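Local coordinates for FAD:protein FMN transferase (Pseudomonas stutzeri ATCC 14405 = CCUG 16156, PDB 5MGY) that probably transfers FMN from FAD to a threonine of a target protein, releasing AMP, with magnesium or manganese as cofactor, at residues L46-K51 and P77-E82; I158-A163 and T184-A189; E190-K193 and S197-R200. All coordinates share one frame; numbering follows the deposited sequence.

In the fold
The three contacts follow one another along the chain. Interactions 1 and 2 adjoin, their centres about 14 Å apart. Helix 159-173 joins them: E82 OE2 and Y162 OH are 2.7 Å apart, a probable hydrogen bond, and L49 CD1 packs on A163 CB at 3.3 Å. Interaction 2 is next to the metal site. The side chain of E186 is about 5 Å from the bound magnesium ion, that of L49 in interaction 1 about 13 Å. Interaction 3 begins at E190, the end of strand 186-190, and lies mostly in the loop beyond it and the start of strand 199-205. Interactions 2 and 3 meet through A189 CB and W199 CB, 3.6 Å apart. Interaction 3 is away from the metal site.

Interaction 1. Residues L46-K51 and P77-E82; sequences LGQLDK and PDMVRE. Unlike the reference sequence in segment 46-51: Q48 (reference Glu).
M79 reaches Q48 and L49 on an almost straight side chain. Its chi2 (-175°) and chi3 (-163°) are both extended, and this carries SD and CE from helix 78-93 across to helix 35-53. The M79 chain crosses the side chains of Q48 and L49 at about a right angle and touches them with its end. M79 SD lies 3.6 Å from L49 CD2, an apolar contact at one branch of the leucine. The terminal methyl goes on to Q48. CG of Q48 is anti to the carbonyl carbon (chi1 -76°), beside the backbone N, and the chain is extended from there. M79 CE lies 3.3 Å from Q48 NE2 and 3.6 Å from Q48 CB, so the methyl sits against both the base and the amide end of that side chain. No hydrogen bond joins the two segments. L49 and M79 are buried, while Q48 is exposed and borders the contact on its solvent side. The deposited Q48 differs from the reference sequence, which has glutamate. M79 also touches Q52 of the first helix. Helix 159-173 packs on both buried residues: Y162 touches L49 and M79, A163 touches L49, and L166 touches M79. The arrangement is a small helix-helix contact of this ApbE-family protein, in which M79 of helix 78-93 meets helix 35-53 beside helix 159-173.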
loop_
_atom_site.group_PDB
_atom_site.type_symbol
_atom_site.label_atom_id
_atom_site.label_comp_id
_atom_site.label_asym_id
_atom_site.label_seq_id
_atom_site.Cartn_x
_atom_site.Cartn_y
_atom_site.Cartn_z
ATOM N N LEU A 46 8.060 -1.603 -13.248
ATOM C CA LEU A 46 7.972 -0.305 -12.603
ATOM C C LEU A 46 7.780 0.813 -13.549
ATOM O O LEU A 46 7.257 1.836 -13.175
ATOM C CB LEU A 46 9.210 -0.018 -11.781
ATOM C CG LEU A 46 9.294 -0.922 -10.558
ATOM C CD1 LEU A 46 10.462 -0.523 -9.697
ATOM C CD2 LEU A 46 7.993 -0.867 -9.737
ATOM N N GLY A 47 8.246 0.650 -14.782
ATOM C CA GLY A 47 8.016 1.640 -15.809
ATOM C C GLY A 47 6.581 1.635 -16.226
ATOM O O GLY A 47 6.055 2.702 -16.452
ATOM N N GLN A 48 5.974 0.462 -16.370
ATOM C CA GLN A 48 4.605 0.419 -16.761
ATOM C C GLN A 48 3.746 1.064 -15.666
ATOM O O GLN A 48 2.771 1.753 -15.968
ATOM C CB GLN A 48 4.110 -0.978 -16.925
ATOM C CG GLN A 48 4.539 -1.698 -18.152
ATOM C CD GLN A 48 4.085 -3.140 -18.074
ATOM O OE1 GLN A 48 4.908 -4.084 -18.059
ATOM N NE2 GLN A 48 2.748 -3.329 -17.965
ATOM N N LEU A 49 4.073 0.812 -14.401
ATOM C CA LEU A 49 3.241 1.331 -13.334
ATOM C C LEU A 49 3.293 2.822 -13.340
ATOM O O LEU A 49 2.268 3.466 -13.190
ATOM C CB LEU A 49 3.642 0.806 -11.966
ATOM C CG LEU A 49 3.322 -0.660 -11.727
ATOM C CD1 LEU A 49 4.078 -1.209 -10.541
ATOM C CD2 LEU A 49 1.890 -0.863 -11.433
ATOM N N ASP A 50 4.475 3.368 -13.544
ATOM C CA ASP A 50 4.640 4.798 -13.530
ATOM C C ASP A 50 3.892 5.449 -14.717
ATOM O O ASP A 50 3.288 6.478 -14.591
ATOM C CB ASP A 50 6.101 5.086 -13.620
ATOM C CG ASP A 50 6.491 6.412 -12.993
ATOM O OD1 ASP A 50 7.361 6.468 -12.214
ATOM O OD2 ASP A 50 6.069 7.495 -13.258
ATOM N N LYS A 51 3.937 4.826 -15.867
ATOM C CA LYS A 51 3.337 5.388 -17.060
ATOM C C LYS A 51 1.829 5.320 -16.957
ATOM O O LYS A 51 1.194 6.229 -17.399
ATOM C CB LYS A 51 3.835 4.627 -18.319
ATOM C CG LYS A 51 3.705 5.386 -19.606
ATOM C CD LYS A 51 2.371 5.176 -20.289
ATOM C CE LYS A 51 2.149 6.271 -21.328
ATOM N NZ LYS A 51 0.703 6.429 -21.641
ATOM N N PRO A 77 -6.100 1.328 -19.761
ATOM C CA PRO A 77 -5.434 0.041 -19.792
ATOM C C PRO A 77 -5.843 -0.963 -18.682
ATOM O O PRO A 77 -6.569 -0.617 -17.732
ATOM C CB PRO A 77 -3.966 0.418 -19.692
ATOM C CG PRO A 77 -3.868 1.870 -19.461
ATOM C CD PRO A 77 -5.234 2.411 -19.283
ATOM N N ASP A 78 -5.387 -2.206 -18.843
ATOM C CA ASP A 78 -5.689 -3.320 -17.919
ATOM C C ASP A 78 -5.392 -3.032 -16.451
ATOM O O ASP A 78 -6.273 -3.219 -15.621
ATOM C CB ASP A 78 -4.939 -4.587 -18.391
ATOM C CG ASP A 78 -5.584 -5.237 -19.663
ATOM O OD1 ASP A 78 -6.724 -4.870 -20.108
ATOM O OD2 ASP A 78 -4.926 -6.152 -20.206
ATOM N N MET A 79 -4.169 -2.563 -16.167
ATOM C CA MET A 79 -3.749 -2.228 -14.813
ATOM C C MET A 79 -4.738 -1.352 -14.105
ATOM O O MET A 79 -5.040 -1.603 -12.929
ATOM C CB MET A 79 -2.449 -1.455 -14.763
ATOM C CG MET A 79 -1.248 -2.327 -14.723
ATOM S SD MET A 79 0.207 -1.284 -14.532
ATOM C CE MET A 79 1.447 -2.524 -15.044
ATOM N N VAL A 80 -5.164 -0.277 -14.778
ATOM C CA VAL A 80 -5.945 0.758 -14.124
ATOM C C VAL A 80 -7.284 0.150 -13.746
ATOM O O VAL A 80 -7.791 0.396 -12.653
ATOM C CB VAL A 80 -6.120 1.975 -15.014
ATOM C CG1 VAL A 80 -7.144 2.927 -14.416
ATOM C CG2 VAL A 80 -4.815 2.674 -15.202
ATOM N N ARG A 81 -7.820 -0.663 -14.643
ATOM C CA ARG A 81 -9.092 -1.328 -14.428
ATOM C C ARG A 81 -8.972 -2.449 -13.437
ATOM O O ARG A 81 -9.867 -2.628 -12.638
ATOM C CB ARG A 81 -9.712 -1.809 -15.743
ATOM C CG ARG A 81 -10.442 -0.662 -16.412
ATOM C CD ARG A 81 -10.970 -0.906 -17.823
ATOM N NE ARG A 81 -9.908 -1.243 -18.784
ATOM C CZ ARG A 81 -9.534 -2.488 -19.102
ATOM N NH1 ARG A 81 -10.127 -3.555 -18.522
ATOM N NH2 ARG A 81 -8.549 -2.668 -19.990
ATOM N N GLU A 82 -7.873 -3.198 -13.465
ATOM C CA GLU A 82 -7.629 -4.171 -12.420
ATOM C C GLU A 82 -7.635 -3.448 -11.028
ATOM O O GLU A 82 -8.300 -3.874 -10.101
ATOM C CB GLU A 82 -6.307 -4.959 -12.670
ATOM C CG GLU A 82 -6.215 -6.300 -11.905
ATOM C CD GLU A 82 -4.824 -6.927 -11.835
ATOM O OE1 GLU A 82 -4.550 -7.759 -10.896
ATOM O OE2 GLU A 82 -4.018 -6.596 -12.735
#

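Interaction 2. Residues I158-A163 and T184-A189; sequences IAAGYA and TGELKA
Van der Waals contact comes first, and A160 is its centre. The methyl CB of A160 lies 3.4 Å from T184 OG1 and 3.4 Å from E186 OE1, so two oxygens of the opposing segment meet the same carbon. E186 CG rests against the backbone of G161, 3.9 Å from G161 N and 4.1 Å from G161 CA. G161 has no side chain, and the CA atoms of G161 and E186 come to 5.7 Å, the nearest CA pair of the two segments. The bend at chi2 of E186 (61°) turns the carboxylate back toward A160 instead of letting it run on past the helix.

The setting is the start of helix 159-173 facing a beta hairpin. Strands 179-183 and 186-190 are antiparallel neighbours in the main sheet, and T184 and G185 form the tight turn between them. Both have positive phi, 46° in T184 and 100° in G185.

No hydrogen bond crosses between the two segments; the polar groups bond to other parts of the fold. E186 OE2 is hydrogen-bonded to S225 OG in strand 222-227. G161 N gives its hydrogen bond to D271 OD1. D271 binds the magnesium ion together with S157 and T275, so this bond probably helps to position a metal ligand. S157 immediately precedes the 158-163 segment, and A160 also touches D271.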
loop_
_atom_site.group_PDB
_atom_site.type_symbol
_atom_site.label_atom_id
_atom_site.label_comp_id
_atom_site.label_asym_id
_atom_site.label_seq_id
_atom_site.Cartn_x
_atom_site.Cartn_y
_atom_site.Cartn_z
ATOM N N ILE A 158 -2.587 1.596 -2.840
ATOM C CA ILE A 158 -2.285 0.217 -3.358
ATOM C C ILE A 158 -1.150 -0.081 -4.388
ATOM O O ILE A 158 -0.830 -1.270 -4.622
ATOM C CB ILE A 158 -3.537 -0.516 -3.873
ATOM C CG1 ILE A 158 -4.318 0.289 -4.874
ATOM C CG2 ILE A 158 -4.430 -0.781 -2.730
ATOM C CD1 ILE A 158 -5.502 -0.472 -5.521
ATOM N N ALA A 159 -0.543 0.938 -4.991
ATOM C CA ALA A 159 0.447 0.686 -6.112
ATOM C C ALA A 159 1.650 -0.186 -5.700
ATOM O O ALA A 159 1.931 -1.178 -6.338
ATOM C CB ALA A 159 0.935 1.974 -6.722
ATOM N N ALA A 160 2.328 0.172 -4.610
ATOM C CA ALA A 160 3.516 -0.567 -4.163
ATOM C C ALA A 160 3.200 -2.034 -3.910
ATOM O O ALA A 160 3.931 -2.924 -4.310
ATOM C CB ALA A 160 4.108 0.075 -2.918
ATOM N N GLY A 161 2.074 -2.288 -3.301
ATOM C CA GLY A 161 1.701 -3.653 -3.111
ATOM C C GLY A 161 1.393 -4.490 -4.322
ATOM O O GLY A 161 1.662 -5.696 -4.307
ATOM N N TYR A 162 0.692 -3.865 -5.276
ATOM C CA TYR A 162 0.416 -4.412 -6.587
ATOM C C TYR A 162 1.743 -4.722 -7.302
ATOM O O TYR A 162 1.916 -5.818 -7.820
ATOM C CB TYR A 162 -0.388 -3.401 -7.367
ATOM C CG TYR A 162 -0.766 -3.833 -8.743
ATOM C CD1 TYR A 162 -1.462 -5.016 -8.948
ATOM C CD2 TYR A 162 -0.442 -3.025 -9.877
ATOM C CE1 TYR A 162 -1.841 -5.389 -10.228
ATOM C CE2 TYR A 162 -0.820 -3.385 -11.161
ATOM C CZ TYR A 162 -1.511 -4.568 -11.328
ATOM O OH TYR A 162 -1.887 -4.945 -12.580
ATOM N N ALA A 163 2.679 -3.779 -7.255
ATOM C CA ALA A 163 4.004 -3.916 -7.856
ATOM C C ALA A 163 4.728 -5.168 -7.342
ATOM O O ALA A 163 5.344 -5.874 -8.120
ATOM C CB ALA A 163 4.849 -2.653 -7.629
ATOM N N THR A 184 9.431 -0.159 -1.685
ATOM C CA THR A 184 9.064 1.002 -0.803
ATOM C C THR A 184 8.336 0.576 0.430
ATOM O O THR A 184 7.330 1.177 0.807
ATOM C CB THR A 184 8.198 2.094 -1.474
ATOM O OG1 THR A 184 6.842 1.672 -1.557
ATOM C CG2 THR A 184 8.691 2.402 -2.853
ATOM N N GLY A 185 8.809 -0.493 1.047
ATOM C CA GLY A 185 8.308 -0.942 2.314
ATOM C C GLY A 185 7.341 -2.088 2.259
ATOM O O GLY A 185 7.408 -2.970 3.100
ATOM N N GLU A 186 6.447 -2.108 1.285
ATOM C CA GLU A 186 5.613 -3.297 1.056
ATOM C C GLU A 186 6.507 -4.454 0.626
ATOM O O GLU A 186 7.456 -4.267 -0.109
ATOM C CB GLU A 186 4.543 -3.056 -0.045
ATOM C CG GLU A 186 3.309 -2.329 0.436
ATOM C CD GLU A 186 3.591 -0.953 0.976
ATOM O OE1 GLU A 186 4.534 -0.318 0.454
ATOM O OE2 GLU A 186 2.876 -0.494 1.916
ATOM N N LEU A 187 6.184 -5.654 1.084
ATOM C CA LEU A 187 6.926 -6.813 0.710
ATOM C C LEU A 187 6.199 -8.101 0.867
ATOM O O LEU A 187 5.190 -8.200 1.546
ATOM C CB LEU A 187 8.234 -6.872 1.464
ATOM C CG LEU A 187 8.335 -7.048 2.974
ATOM C CD1 LEU A 187 8.038 -8.481 3.431
ATOM C CD2 LEU A 187 9.756 -6.654 3.420
ATOM N N LYS A 188 6.764 -9.111 0.213
ATOM C CA LYS A 188 6.289 -10.469 0.319
ATOM C C LYS A 188 7.451 -11.466 0.119
ATOM O O LYS A 188 8.398 -11.224 -0.617
ATOM C CB LYS A 188 5.161 -10.674 -0.665
ATOM C CG LYS A 188 4.600 -12.065 -0.680
ATOM C CD LYS A 188 3.349 -12.200 -1.541
ATOM C CE LYS A 188 2.955 -13.679 -1.574
ATOM N NZ LYS A 188 1.894 -14.135 -2.480
ATOM N N ALA A 189 7.374 -12.589 0.797
ATOM C CA ALA A 189 8.360 -13.599 0.615
ATOM C C ALA A 189 7.733 -14.959 0.589
ATOM O O ALA A 189 6.648 -15.165 1.142
ATOM C CB ALA A 189 9.396 -13.519 1.737
#

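Interaction 3. Residues E190-K193 and S197-R200; sequences EGRK and SPWR
K193 and W199 have the largest areas buried here, followed by S197. The K193 side chain runs over one face of the W199 indole. K193 CG sits 3.9 Å from the centroid of the six-membered ring of W199, 9° off the ring normal, a CH-pi contact. Farther out, K193 CE lies 3.7 Å from W199 CE3. CG of K193 is anti to the carbonyl carbon (chi1 -59°), and the bend at chi3 swings CE toward the CE3 side of the ring. K193 CE also reaches P198 O at 3.6 Å. S197 flanks the same chain, with S197 OG 3.8 Å from K193 CE. Its carbonyl takes the hydrogen bond that links the two backbones: K193 N to S197 O is 2.9 Å, with an N-H...O angle of 154°. At the ring edge, E190 O lies near the indole plane, 3.2 Å from W199 CD1. W199 NE1 is hydrogen-bonded to S178 OG. Changing W199 to an alanine would probably leave the methylenes of K193 without the face they lie on and S178 OG without its indole N-H. R192 NH1 comes within 3.5 Å of P198 CB. The contact brings together the two ends of a loop that leaves strand 186-190 of the large sheet and enters strand 199-205, which pairs with strand 213-219, while E190 forms a salt bridge with K172 of helix 159-173.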
loop_
_atom_site.group_PDB
_atom_site.type_symbol
_atom_site.label_atom_id
_atom_site.label_comp_id
_atom_site.label_asym_id
_atom_site.label_seq_id
_atom_site.Cartn_x
_atom_site.Cartn_y
_atom_site.Cartn_z
ATOM N N GLU A 190 8.468 -15.890 -0.023
ATOM C CA GLU A 190 8.040 -17.292 -0.141
ATOM C C GLU A 190 9.216 -18.230 -0.249
ATOM O O GLU A 190 10.318 -17.810 -0.531
ATOM C CB GLU A 190 7.175 -17.447 -1.357
ATOM C CG GLU A 190 6.440 -18.750 -1.439
ATOM C CD GLU A 190 5.156 -18.625 -2.190
ATOM O OE1 GLU A 190 4.486 -19.660 -2.273
ATOM O OE2 GLU A 190 4.812 -17.518 -2.712
ATOM N N GLY A 191 8.974 -19.498 0.037
ATOM C CA GLY A 191 10.014 -20.487 0.070
ATOM C C GLY A 191 10.925 -20.363 1.269
ATOM O O GLY A 191 10.602 -19.697 2.262
ATOM N N ARG A 192 12.070 -21.035 1.143
ATOM C CA ARG A 192 13.103 -21.029 2.157
ATOM C C ARG A 192 14.436 -20.768 1.526
ATOM O O ARG A 192 14.588 -20.973 0.369
ATOM C CB ARG A 192 13.078 -22.362 2.910
ATOM C CG ARG A 192 11.802 -22.503 3.760
ATOM C CD ARG A 192 11.742 -23.790 4.546
ATOM N NE ARG A 192 10.792 -23.757 5.654
ATOM C CZ ARG A 192 11.009 -23.191 6.851
ATOM N NH1 ARG A 192 12.140 -22.534 7.115
ATOM N NH2 ARG A 192 10.078 -23.261 7.804
ATOM N N LYS A 193 15.404 -20.290 2.293
ATOM C CA LYS A 193 16.780 -20.126 1.804
ATOM C C LYS A 193 17.462 -21.533 1.668
ATOM O O LYS A 193 16.917 -22.544 2.105
ATOM C CB LYS A 193 17.560 -19.132 2.683
ATOM C CG LYS A 193 16.947 -17.741 2.752
ATOM C CD LYS A 193 17.743 -16.699 3.556
ATOM C CE LYS A 193 16.900 -15.868 4.557
ATOM N NZ LYS A 193 17.478 -14.512 4.849
ATOM N N SER A 197 16.582 -22.172 6.203
ATOM C CA SER A 197 15.978 -21.098 6.993
ATOM C C SER A 197 14.813 -20.375 6.291
ATOM O O SER A 197 14.715 -20.412 5.096
ATOM C CB SER A 197 17.054 -20.115 7.482
ATOM O OG SER A 197 17.277 -19.051 6.635
ATOM N N PRO A 198 13.940 -19.712 7.031
ATOM C CA PRO A 198 12.917 -18.922 6.436
ATOM C C PRO A 198 13.313 -17.448 6.249
ATOM O O PRO A 198 14.286 -16.913 6.845
ATOM C CB PRO A 198 11.811 -19.022 7.465
ATOM C CG PRO A 198 12.558 -18.904 8.763
ATOM C CD PRO A 198 13.824 -19.661 8.472
ATOM N N TRP A 199 12.501 -16.815 5.410
ATOM C CA TRP A 199 12.506 -15.378 5.268
ATOM C C TRP A 199 11.792 -14.728 6.491
ATOM O O TRP A 199 10.697 -15.108 6.897
ATOM C CB TRP A 199 11.801 -14.993 3.975
ATOM C CG TRP A 199 12.421 -15.574 2.719
ATOM C CD1 TRP A 199 11.902 -16.582 1.957
ATOM C CD2 TRP A 199 13.614 -15.135 2.061
ATOM N NE1 TRP A 199 12.705 -16.815 0.889
ATOM C CE2 TRP A 199 13.758 -15.933 0.913
ATOM C CE3 TRP A 199 14.531 -14.105 2.298
ATOM C CZ2 TRP A 199 14.822 -15.780 0.017
ATOM C CZ3 TRP A 199 15.588 -13.948 1.422
ATOM C CH2 TRP A 199 15.738 -14.805 0.297
ATOM N N ARG A 200 12.428 -13.726 7.065
ATOM C CA ARG A 200 11.895 -13.069 8.224
ATOM C C ARG A 200 11.834 -11.572 8.077
ATOM O O ARG A 200 12.753 -10.940 7.500
ATOM C CB ARG A 200 12.820 -13.361 9.383
ATOM C CG ARG A 200 13.109 -14.835 9.629
ATOM C CD ARG A 200 13.924 -14.951 10.897
ATOM N NE ARG A 200 13.365 -16.008 11.721
ATOM C CZ ARG A 200 13.980 -17.148 11.991
ATOM N NH1 ARG A 200 15.202 -17.406 11.496
ATOM N NH2 ARG A 200 13.358 -18.052 12.733
#